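Local coordinates for LPXTG cell wall surface protein (Streptococcus gordonii, PDB 4IGB) that probably serves as a cell-wall-anchored surface adhesin, of which this chain forms the N-terminal part with its N1 and N2 domains, at residues Asp49-Ser54 / His163-Asn168; His57-Ser62 / Asn155-Asp160; Phe73-Asp78 / Val137-Ile142. All blocks are in the same frame, centred on the assembly; numbering follows the deposited sequence.

How the contacts relate
All three contacts lie at one end of the N-terminal domain. Contact 3 is the core: strands 69-76 and 136-143 pair in an antiparallel sheet, and Phe73, Phe139, Phe140, Leu75 and Val137 are buried between two sheets. Contact 1 sits on the outer margin of the same sheet, where edge strand 48-54, the neighbour of 69-76, receives an irregular loop through aromatic and polar side chains. Contact 2 is a separate two-stranded sheet, partly buried, combining backbone pairing with an edge-to-face tyrosine pair. Asn168 ND2 of contact 1 probably bonds Glu59 O of contact 2, while Glu138 of contact 3 packs against Val156 and Pro157, tying the three together.

Contact 1: Asp49-Ser54 / His163-Asn168; sequences DQFHLS and HDYIMN
Asp49 and Tyr165 meet where strand 48-54, the edge of a six-stranded antiparallel sheet in the N-terminal domain, is covered by the loop that leads from strand 158-159 to strand 171-183. Tyr165 OH is placed to donate to Asp49 OD2, which is modelled at the edge of the phenol ring and near its plane, but too close to CE1, so both its place and the length of the bond are doubtful. The backbone of Asp49 is meanwhile held by Thr74 of the next strand.

Phe51 provides most of the strand's share of the interface. With CG set between the backbone N and the carbonyl carbon (chi1 57°), its ring stacks on the imidazole of His163, ND1 lying over one face of the phenyl; the stack is offset, the centroids 4.0 Å apart and the planes only 5° from parallel. His163 CB adds an off-centre CH-pi contact, 4.2 Å from the centroid of the Phe51 ring. Ile166 CD1 reaches the edge of the same ring, 4.1 Å from Phe51 CZ, and Tyr165 OH approaches Phe51 CD2 obliquely at 3.6 Å. The loop fixes its own aromatic pair: His163 ND1 donates to Tyr165 OH over 3.2 Å, almost straight at 173° and within the imidazole plane, and so helps to hold the rotation of the ring that stacks on Phe51.

His52 turns its side chain away from the loop, to Glu69 and Glu71 of the adjoining strand. Leu53 meets the imidazole obliquely, its CD2 methyl 3.9 Å from His163 CD2.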
loop_
_atom_site.group_PDB
_atom_site.type_symbol
_atom_site.label_atom_id
_atom_site.label_comp_id
_atom_site.label_asym_id
_atom_site.label_seq_id
_atom_site.Cartn_x
_atom_site.Cartn_y
_atom_site.Cartn_z
ATOM N N ASP C 49 0.468 -11.888 -25.338
ATOM C CA ASP C 49 -0.052 -11.099 -26.444
ATOM C C ASP C 49 -0.589 -9.785 -25.908
ATOM O O ASP C 49 -1.642 -9.741 -25.268
ATOM C CB ASP C 49 -1.161 -11.855 -27.181
ATOM C CG ASP C 49 -1.963 -10.953 -28.114
ATOM O OD1 ASP C 49 -1.387 -10.007 -28.691
ATOM O OD2 ASP C 49 -3.177 -11.179 -28.260
ATOM N N GLN C 50 0.137 -8.710 -26.170
ATOM C CA GLN C 50 -0.227 -7.404 -25.650
ATOM C C GLN C 50 -0.780 -6.498 -26.746
ATOM O O GLN C 50 -0.183 -6.384 -27.815
ATOM C CB GLN C 50 0.998 -6.747 -25.016
ATOM C CG GLN C 50 0.861 -5.248 -24.847
ATOM C CD GLN C 50 2.130 -4.610 -24.327
ATOM O OE1 GLN C 50 3.134 -5.290 -24.089
ATOM N NE2 GLN C 50 2.094 -3.299 -24.145
ATOM N N PHE C 51 -1.909 -5.848 -26.483
ATOM C CA PHE C 51 -2.496 -4.945 -27.469
ATOM C C PHE C 51 -3.369 -3.863 -26.841
ATOM O O PHE C 51 -3.901 -4.035 -25.745
ATOM C CB PHE C 51 -3.289 -5.726 -28.521
ATOM C CG PHE C 51 -4.377 -6.588 -27.947
ATOM C CD1 PHE C 51 -5.657 -6.091 -27.781
ATOM C CD2 PHE C 51 -4.119 -7.898 -27.580
ATOM C CE1 PHE C 51 -6.659 -6.882 -27.256
ATOM C CE2 PHE C 51 -5.117 -8.693 -27.055
ATOM C CZ PHE C 51 -6.388 -8.185 -26.892
ATOM N N HIS C 52 -3.505 -2.747 -27.549
ATOM C CA HIS C 52 -4.306 -1.623 -27.085
ATOM C C HIS C 52 -5.749 -1.757 -27.557
ATOM O O HIS C 52 -6.029 -2.441 -28.539
ATOM C CB HIS C 52 -3.710 -0.306 -27.587
ATOM C CG HIS C 52 -4.396 0.912 -27.053
ATOM N ND1 HIS C 52 -3.933 1.604 -25.953
ATOM C CD2 HIS C 52 -5.507 1.565 -27.467
ATOM C CE1 HIS C 52 -4.730 2.629 -25.714
ATOM N NE2 HIS C 52 -5.693 2.629 -26.618
ATOM N N LEU C 53 -6.663 -1.102 -26.848
ATOM C CA LEU C 53 -8.077 -1.151 -27.194
ATOM C C LEU C 53 -8.782 0.140 -26.799
ATOM O O LEU C 53 -8.463 0.745 -25.778
ATOM C CB LEU C 53 -8.757 -2.337 -26.509
ATOM C CG LEU C 53 -8.372 -3.737 -26.991
ATOM C CD1 LEU C 53 -8.723 -4.775 -25.938
ATOM C CD2 LEU C 53 -9.057 -4.057 -28.309
ATOM N N SER C 54 -9.748 0.555 -27.612
ATOM C CA SER C 54 -10.520 1.745 -27.319
ATOM C C SER C 54 -11.976 1.373 -27.066
ATOM O O SER C 54 -12.602 0.715 -27.892
ATOM C CB SER C 54 -10.436 2.750 -28.471
ATOM O OG SER C 54 -9.135 3.300 -28.562
ATOM N N HIS C 163 -9.490 -7.953 -32.557
ATOM C CA HIS C 163 -8.934 -8.863 -31.553
ATOM C C HIS C 163 -10.057 -9.676 -30.927
ATOM O O HIS C 163 -10.515 -9.357 -29.829
ATOM C CB HIS C 163 -8.235 -8.091 -30.423
ATOM C CG HIS C 163 -7.151 -7.167 -30.882
ATOM N ND1 HIS C 163 -5.835 -7.554 -30.981
ATOM C CD2 HIS C 163 -7.188 -5.861 -31.246
ATOM C CE1 HIS C 163 -5.106 -6.533 -31.398
ATOM N NE2 HIS C 163 -5.905 -5.495 -31.568
ATOM N N ASP C 164 -10.505 -10.722 -31.611
ATOM C CA ASP C 164 -11.612 -11.526 -31.105
ATOM C C ASP C 164 -11.181 -12.977 -30.977
ATOM O O ASP C 164 -11.897 -13.883 -31.388
ATOM C CB ASP C 164 -12.816 -11.400 -32.041
ATOM C CG ASP C 164 -14.133 -11.765 -31.375
ATOM O OD1 ASP C 164 -14.128 -12.288 -30.243
ATOM O OD2 ASP C 164 -15.185 -11.529 -32.000
ATOM N N TYR C 165 -10.000 -13.193 -30.405
ATOM C CA TYR C 165 -9.429 -14.535 -30.304
ATOM C C TYR C 165 -9.191 -14.992 -28.863
ATOM O O TYR C 165 -8.368 -15.865 -28.606
ATOM C CB TYR C 165 -8.121 -14.617 -31.102
ATOM C CG TYR C 165 -7.157 -13.467 -30.857
ATOM C CD1 TYR C 165 -6.385 -13.408 -29.700
ATOM C CD2 TYR C 165 -7.008 -12.452 -31.792
ATOM C CE1 TYR C 165 -5.500 -12.360 -29.480
ATOM C CE2 TYR C 165 -6.127 -11.403 -31.583
ATOM C CZ TYR C 165 -5.375 -11.362 -30.427
ATOM O OH TYR C 165 -4.502 -10.312 -30.223
ATOM N N ILE C 166 -9.918 -14.418 -27.919
ATOM C CA ILE C 166 -9.695 -14.784 -26.529
ATOM C C ILE C 166 -10.756 -15.766 -26.050
ATOM O O ILE C 166 -11.945 -15.562 -26.267
ATOM C CB ILE C 166 -9.680 -13.543 -25.635
ATOM C CG1 ILE C 166 -8.804 -12.456 -26.265
ATOM C CG2 ILE C 166 -9.186 -13.911 -24.237
ATOM C CD1 ILE C 166 -9.020 -11.083 -25.677
ATOM N N MET C 167 -10.324 -16.838 -25.400
ATOM C CA MET C 167 -11.254 -17.864 -24.951
ATOM C C MET C 167 -12.152 -17.379 -23.825
ATOM O O MET C 167 -11.700 -16.732 -22.875
ATOM C CB MET C 167 -10.504 -19.120 -24.515
ATOM C CG MET C 167 -9.559 -19.640 -25.584
ATOM S SD MET C 167 -8.768 -21.187 -25.138
ATOM C CE MET C 167 -7.763 -21.474 -26.593
ATOM N N ASN C 168 -13.438 -17.674 -23.952
ATOM C CA ASN C 168 -14.361 -17.453 -22.860
ATOM C C ASN C 168 -14.505 -18.756 -22.100
ATOM O O ASN C 168 -14.852 -19.777 -22.693
ATOM C CB ASN C 168 -15.725 -16.999 -23.384
ATOM C CG ASN C 168 -15.664 -15.663 -24.087
ATOM O OD1 ASN C 168 -15.329 -15.585 -25.273
ATOM N ND2 ASN C 168 -15.994 -14.596 -23.361
#

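Contact 2: His57-Ser62 / Asn155-Asp160; sequences HYEYLS and NVPYVD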
loop_
_atom_site.group_PDB
_atom_site.type_symbol
_atom_site.label_atom_id
_atom_site.label_comp_id
_atom_site.label_asym_id
_atom_site.label_seq_id
_atom_site.Cartn_x
_atom_site.Cartn_y
_atom_site.Cartn_z
ATOM N N HIS C 57 -15.199 -4.020 -25.684
ATOM C CA HIS C 57 -16.417 -4.755 -25.377
ATOM C C HIS C 57 -16.151 -5.724 -24.233
ATOM O O HIS C 57 -15.088 -6.340 -24.163
ATOM C CB HIS C 57 -16.917 -5.507 -26.611
ATOM C CG HIS C 57 -17.395 -4.610 -27.708
ATOM N ND1 HIS C 57 -18.731 -4.361 -27.938
ATOM C CD2 HIS C 57 -16.716 -3.898 -28.637
ATOM C CE1 HIS C 57 -18.854 -3.536 -28.962
ATOM N NE2 HIS C 57 -17.646 -3.239 -29.405
ATOM N N TYR C 58 -17.121 -5.851 -23.336
ATOM C CA TYR C 58 -16.972 -6.695 -22.157
ATOM C C TYR C 58 -17.280 -8.170 -22.408
ATOM O O TYR C 58 -18.423 -8.538 -22.678
ATOM C CB TYR C 58 -17.849 -6.167 -21.021
ATOM C CG TYR C 58 -17.614 -6.848 -19.693
ATOM C CD1 TYR C 58 -16.623 -6.405 -18.829
ATOM C CD2 TYR C 58 -18.386 -7.934 -19.302
ATOM C CE1 TYR C 58 -16.405 -7.025 -17.615
ATOM C CE2 TYR C 58 -18.175 -8.559 -18.090
ATOM C CZ TYR C 58 -17.185 -8.101 -17.250
ATOM O OH TYR C 58 -16.972 -8.720 -16.043
ATOM N N GLU C 59 -16.253 -9.006 -22.303
ATOM C CA GLU C 59 -16.413 -10.458 -22.420
ATOM C C GLU C 59 -16.623 -10.975 -23.857
ATOM O O GLU C 59 -15.958 -11.926 -24.276
ATOM C CB GLU C 59 -17.521 -10.963 -21.488
ATOM C CG GLU C 59 -17.433 -12.449 -21.199
ATOM C CD GLU C 59 -18.336 -12.869 -20.069
ATOM O OE1 GLU C 59 -19.162 -12.045 -19.631
ATOM O OE2 GLU C 59 -18.228 -14.024 -19.613
ATOM N N TYR C 60 -17.542 -10.353 -24.594
ATOM C CA TYR C 60 -17.830 -10.741 -25.980
ATOM C C TYR C 60 -17.883 -9.537 -26.907
ATOM O O TYR C 60 -18.361 -8.471 -26.524
ATOM C CB TYR C 60 -19.172 -11.472 -26.078
ATOM C CG TYR C 60 -19.306 -12.665 -25.167
ATOM C CD1 TYR C 60 -18.641 -13.855 -25.443
ATOM C CD2 TYR C 60 -20.104 -12.606 -24.036
ATOM C CE1 TYR C 60 -18.762 -14.949 -24.608
ATOM C CE2 TYR C 60 -20.237 -13.694 -23.201
ATOM C CZ TYR C 60 -19.564 -14.863 -23.488
ATOM O OH TYR C 60 -19.703 -15.949 -22.647
ATOM N N LEU C 61 -17.406 -9.720 -28.134
ATOM C CA LEU C 61 -17.495 -8.689 -29.161
ATOM C C LEU C 61 -18.922 -8.173 -29.248
ATOM O O LEU C 61 -19.163 -6.975 -29.408
ATOM C CB LEU C 61 -17.058 -9.253 -30.508
ATOM C CG LEU C 61 -16.931 -8.232 -31.632
ATOM C CD1 LEU C 61 -16.163 -7.017 -31.154
ATOM C CD2 LEU C 61 -16.249 -8.871 -32.825
ATOM N N SER C 62 -19.870 -9.094 -29.125
ATOM C CA SER C 62 -21.273 -8.733 -29.025
ATOM C C SER C 62 -21.462 -7.790 -27.840
ATOM O O SER C 62 -22.127 -6.759 -27.950
ATOM C CB SER C 62 -22.126 -9.990 -28.822
ATOM O OG SER C 62 -21.442 -11.161 -29.250
ATOM N N ASN C 155 -9.946 -13.267 -16.039
ATOM C CA ASN C 155 -10.026 -13.965 -17.309
ATOM C C ASN C 155 -11.256 -13.574 -18.129
ATOM O O ASN C 155 -11.716 -14.339 -18.977
ATOM C CB ASN C 155 -9.986 -15.470 -17.070
ATOM C CG ASN C 155 -11.175 -15.962 -16.276
ATOM O OD1 ASN C 155 -11.953 -15.162 -15.747
ATOM N ND2 ASN C 155 -11.323 -17.282 -16.179
ATOM N N VAL C 156 -11.789 -12.385 -17.865
ATOM C CA VAL C 156 -12.866 -11.837 -18.679
ATOM C C VAL C 156 -12.288 -11.055 -19.863
ATOM O O VAL C 156 -11.672 -10.001 -19.672
ATOM C CB VAL C 156 -13.768 -10.896 -17.876
ATOM C CG1 VAL C 156 -14.955 -10.484 -18.729
ATOM C CG2 VAL C 156 -14.221 -11.564 -16.568
ATOM N N PRO C 157 -12.486 -11.567 -21.096
ATOM C CA PRO C 157 -11.887 -10.919 -22.267
ATOM C C PRO C 157 -12.370 -9.501 -22.463
ATOM O O PRO C 157 -13.522 -9.182 -22.186
ATOM C CB PRO C 157 -12.361 -11.794 -23.436
ATOM C CG PRO C 157 -12.537 -13.140 -22.833
ATOM C CD PRO C 157 -13.094 -12.867 -21.445
ATOM N N TYR C 158 -11.461 -8.648 -22.910
ATOM C CA TYR C 158 -11.827 -7.358 -23.461
ATOM C C TYR C 158 -11.474 -7.421 -24.943
ATOM O O TYR C 158 -10.344 -7.756 -25.296
ATOM C CB TYR C 158 -11.086 -6.224 -22.743
ATOM C CG TYR C 158 -11.620 -5.998 -21.348
ATOM C CD1 TYR C 158 -11.030 -6.602 -20.247
ATOM C CD2 TYR C 158 -12.741 -5.217 -21.139
ATOM C CE1 TYR C 158 -11.537 -6.406 -18.976
ATOM C CE2 TYR C 158 -13.252 -5.023 -19.879
ATOM C CZ TYR C 158 -12.649 -5.618 -18.798
ATOM O OH TYR C 158 -13.166 -5.406 -17.532
ATOM N N VAL C 159 -12.443 -7.130 -25.806
ATOM C CA VAL C 159 -12.257 -7.382 -27.231
ATOM C C VAL C 159 -12.743 -6.267 -28.128
ATOM O O VAL C 159 -13.521 -5.403 -27.721
ATOM C CB VAL C 159 -12.983 -8.664 -27.686
ATOM C CG1 VAL C 159 -12.517 -9.862 -26.886
ATOM C CG2 VAL C 159 -14.478 -8.491 -27.552
ATOM N N ASP C 160 -12.239 -6.297 -29.356
ATOM C CA ASP C 160 -12.836 -5.577 -30.467
ATOM C C ASP C 160 -12.741 -6.454 -31.721
ATOM O O ASP C 160 -12.194 -7.565 -31.671
ATOM C CB ASP C 160 -12.193 -4.199 -30.672
ATOM C CG ASP C 160 -10.710 -4.271 -31.024
ATOM O OD1 ASP C 160 -10.164 -5.381 -31.210
ATOM O OD2 ASP C 160 -10.085 -3.190 -31.124
#
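Tyr58, Val156 and Tyr158 form the apolar centre of a small antiparallel two-stranded sheet, in which strand 57-58 pairs with strand 158-159 in the N-terminal domain. Val156 CG1 sits over one face of the Tyr58 ring, 3.9 Å from its centroid, a CH-pi contact. Tyr58 and Tyr158 are a non-hydrogen-bonded pair with side chains on the same face of the sheet; the edge of Tyr58 is turned to the face of Tyr158 in an offset edge-to-face pair, centroids 5.8 Å apart and planes at 81°. Tyr58 reaches both partners because its CG is trans to the backbone N (chi1 -171°). The aliphatic stem of Glu59 also leans on Val156 CG1.

His57 and Val159 occupy the other face. There the loop after the strand folds back, so that Leu61 CB lies 4.0 Å from Val159 CG2. The same methyl is pressed tightly on the chain, with Val159 CG2 3.4 Å from Leu61 CA.

The polar ends of the side chains are satisfied by neighbouring parts of the domain: Tyr158 OH bonds Trp146 and Glu152, Glu59 OE2 bonds Thr279, and His57 ND1 bonds the carbonyl of Gly63. Between the strands the polar contacts are backbone ones. His57 and Val159 exchange two bonds, His57 N to Val159 O at 3.0 Å and Val159 N to His57 O at 3.2 Å. Where segment 57-62 leaves the strand at Glu59, which has a positive phi, pairing ends in a short but bent bond: Glu59 N reaches Pro157 O at 2.7 Å, with an angle of 139° at the hydrogen.

Contact 3: Phe73-Asp78 / Val137-Ile142; sequences FTLKVD and VEFFSI
Phe73 faces both Phe139 and Phe140, a classic beta bulge in the antiparallel pairing of strands 69-76 and 136-143, the neighbouring strands of a six-stranded sheet. This sheet packs against strands 85-101, 104-119 and 171-183 of the large eight-stranded one, as in a beta sandwich.

Backbone hydrogen bonds record the shift in register. Leu75 and Val137 make a regular pair, Leu75 N to Val137 O and Val137 N to Leu75 O both measuring 2.9 Å. At the bulge Phe73 is shared: its N donates to Phe140 O at 2.9 Å, while its carbonyl O accepts from Phe139 N in a weak bond of 3.3 Å.

Apolar packing fills the face that bears Phe73, Leu75, Val137 and Phe140. The rings of Phe73 and Phe140 lie side by side and point the same way, their planes inclined at 47°, with Phe73 CD2 and Phe140 CD2 3.5 Å apart. The extra residue brings the Phe139 ring alongside strand 69-76, with Thr74 CA at its edge and its CE2 3.5 Å from Phe73 CB. The side chains of Leu75 and Phe139 cross at about a right angle, with Leu75 CD1 over one face of the ring and Leu75 CG 3.7 Å from Phe139 CD2. Phe112 meets both Phe139 and Phe140 edge-to-face. Beyond the last backbone pair, Val77 CG2 and Val137 CG2 touch at 3.5 Å.

Polar side chains belong to the reverse face. Glu138, bent at chi2 (73°), brings OE1 beside the CG2 methyl of Thr74 and sends OE2 to a hydrogen bond with Asn72 ND2.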
loop_
_atom_site.group_PDB
_atom_site.type_symbol
_atom_site.label_atom_id
_atom_site.label_comp_id
_atom_site.label_asym_id
_atom_site.label_seq_id
_atom_site.Cartn_x
_atom_site.Cartn_y
_atom_site.Cartn_z
ATOM N N PHE C 73 -3.627 -7.576 -21.944
ATOM C CA PHE C 73 -2.622 -8.625 -21.964
ATOM C C PHE C 73 -3.299 -9.976 -21.894
ATOM O O PHE C 73 -4.191 -10.196 -21.070
ATOM C CB PHE C 73 -1.644 -8.462 -20.798
ATOM C CG PHE C 73 -0.901 -7.159 -20.817
ATOM C CD1 PHE C 73 0.412 -7.101 -21.251
ATOM C CD2 PHE C 73 -1.523 -5.986 -20.426
ATOM C CE1 PHE C 73 1.105 -5.894 -21.281
ATOM C CE2 PHE C 73 -0.838 -4.774 -20.457
ATOM C CZ PHE C 73 0.478 -4.734 -20.880
ATOM N N THR C 74 -2.888 -10.873 -22.780
ATOM C CA THR C 74 -3.430 -12.217 -22.802
ATOM C C THR C 74 -2.283 -13.192 -22.955
ATOM O O THR C 74 -1.172 -12.806 -23.326
ATOM C CB THR C 74 -4.428 -12.403 -23.956
ATOM O OG1 THR C 74 -3.739 -12.277 -25.203
ATOM C CG2 THR C 74 -5.517 -11.349 -23.893
ATOM N N LEU C 75 -2.556 -14.454 -22.660
ATOM C CA LEU C 75 -1.561 -15.498 -22.752
ATOM C C LEU C 75 -1.900 -16.455 -23.892
ATOM O O LEU C 75 -3.033 -16.918 -23.997
ATOM C CB LEU C 75 -1.497 -16.254 -21.428
ATOM C CG LEU C 75 -0.733 -15.524 -20.318
ATOM C CD1 LEU C 75 -1.010 -16.141 -18.969
ATOM C CD2 LEU C 75 0.765 -15.534 -20.631
ATOM N N LYS C 76 -0.917 -16.735 -24.746
ATOM C CA LYS C 76 -1.082 -17.690 -25.835
ATOM C C LYS C 76 -1.148 -19.119 -25.305
ATOM O O LYS C 76 -0.219 -19.600 -24.659
ATOM C CB LYS C 76 0.057 -17.561 -26.849
ATOM C CG LYS C 76 0.163 -16.184 -27.482
ATOM C CD LYS C 76 1.501 -16.004 -28.188
ATOM C CE LYS C 76 1.695 -14.569 -28.656
ATOM N NZ LYS C 76 3.126 -14.287 -28.972
ATOM N N VAL C 77 -2.257 -19.788 -25.598
ATOM C CA VAL C 77 -2.507 -21.148 -25.140
ATOM C C VAL C 77 -1.958 -22.189 -26.122
ATOM O O VAL C 77 -1.929 -21.966 -27.334
ATOM C CB VAL C 77 -4.034 -21.377 -24.953
ATOM C CG1 VAL C 77 -4.369 -22.861 -24.847
ATOM C CG2 VAL C 77 -4.537 -20.616 -23.739
ATOM N N ASP C 78 -1.505 -23.318 -25.592
ATOM C CA ASP C 78 -1.189 -24.468 -26.426
ATOM C C ASP C 78 -2.485 -25.242 -26.631
ATOM O O ASP C 78 -2.862 -26.061 -25.794
ATOM C CB ASP C 78 -0.146 -25.360 -25.750
ATOM C CG ASP C 78 0.321 -26.494 -26.648
ATOM O OD1 ASP C 78 -0.409 -26.816 -27.607
ATOM O OD2 ASP C 78 1.411 -27.059 -26.396
ATOM N N VAL C 137 -5.912 -16.497 -23.606
ATOM C CA VAL C 137 -6.731 -16.338 -22.406
ATOM C C VAL C 137 -6.407 -15.001 -21.737
ATOM O O VAL C 137 -5.240 -14.645 -21.585
ATOM C CB VAL C 137 -6.483 -17.471 -21.384
ATOM C CG1 VAL C 137 -7.184 -17.160 -20.062
ATOM C CG2 VAL C 137 -6.942 -18.803 -21.927
ATOM N N GLU C 138 -7.442 -14.259 -21.347
ATOM C CA GLU C 138 -7.275 -12.983 -20.653
ATOM C C GLU C 138 -6.574 -13.177 -19.313
ATOM O O GLU C 138 -6.860 -14.141 -18.606
ATOM C CB GLU C 138 -8.646 -12.367 -20.393
ATOM C CG GLU C 138 -8.602 -11.004 -19.723
ATOM C CD GLU C 138 -8.134 -9.914 -20.663
ATOM O OE1 GLU C 138 -8.458 -9.993 -21.867
ATOM O OE2 GLU C 138 -7.446 -8.977 -20.203
ATOM N N PHE C 139 -5.670 -12.271 -18.941
ATOM C CA PHE C 139 -5.149 -12.302 -17.567
ATOM C C PHE C 139 -4.988 -10.950 -16.873
ATOM O O PHE C 139 -5.054 -10.871 -15.653
ATOM C CB PHE C 139 -3.878 -13.165 -17.451
ATOM C CG PHE C 139 -2.601 -12.458 -17.820
ATOM C CD1 PHE C 139 -1.755 -11.969 -16.835
ATOM C CD2 PHE C 139 -2.225 -12.320 -19.145
ATOM C CE1 PHE C 139 -0.563 -11.327 -17.170
ATOM C CE2 PHE C 139 -1.037 -11.687 -19.489
ATOM C CZ PHE C 139 -0.201 -11.192 -18.498
ATOM N N PHE C 140 -4.828 -9.878 -17.636
ATOM C CA PHE C 140 -4.461 -8.612 -17.037
ATOM C C PHE C 140 -4.720 -7.463 -18.004
ATOM O O PHE C 140 -4.564 -7.612 -19.221
ATOM C CB PHE C 140 -2.978 -8.687 -16.632
ATOM C CG PHE C 140 -2.391 -7.388 -16.184
ATOM C CD1 PHE C 140 -2.681 -6.873 -14.926
ATOM C CD2 PHE C 140 -1.507 -6.701 -17.002
ATOM C CE1 PHE C 140 -2.130 -5.678 -14.510
ATOM C CE2 PHE C 140 -0.949 -5.511 -16.588
ATOM C CZ PHE C 140 -1.257 -4.992 -15.343
ATOM N N SER C 141 -5.136 -6.327 -17.459
ATOM C CA SER C 141 -5.292 -5.112 -18.247
ATOM C C SER C 141 -5.079 -3.869 -17.398
ATOM O O SER C 141 -5.214 -3.899 -16.178
ATOM C CB SER C 141 -6.665 -5.058 -18.940
ATOM O OG SER C 141 -7.746 -5.102 -18.011
ATOM N N ILE C 142 -4.746 -2.772 -18.062
ATOM C CA ILE C 142 -4.599 -1.493 -17.407
ATOM C C ILE C 142 -5.588 -0.542 -18.061
ATOM O O ILE C 142 -5.588 -0.388 -19.281
ATOM C CB ILE C 142 -3.178 -0.935 -17.611
ATOM C CG1 ILE C 142 -2.121 -1.940 -17.159
ATOM C CG2 ILE C 142 -3.019 0.399 -16.919
ATOM C CD1 ILE C 142 -0.723 -1.528 -17.571
#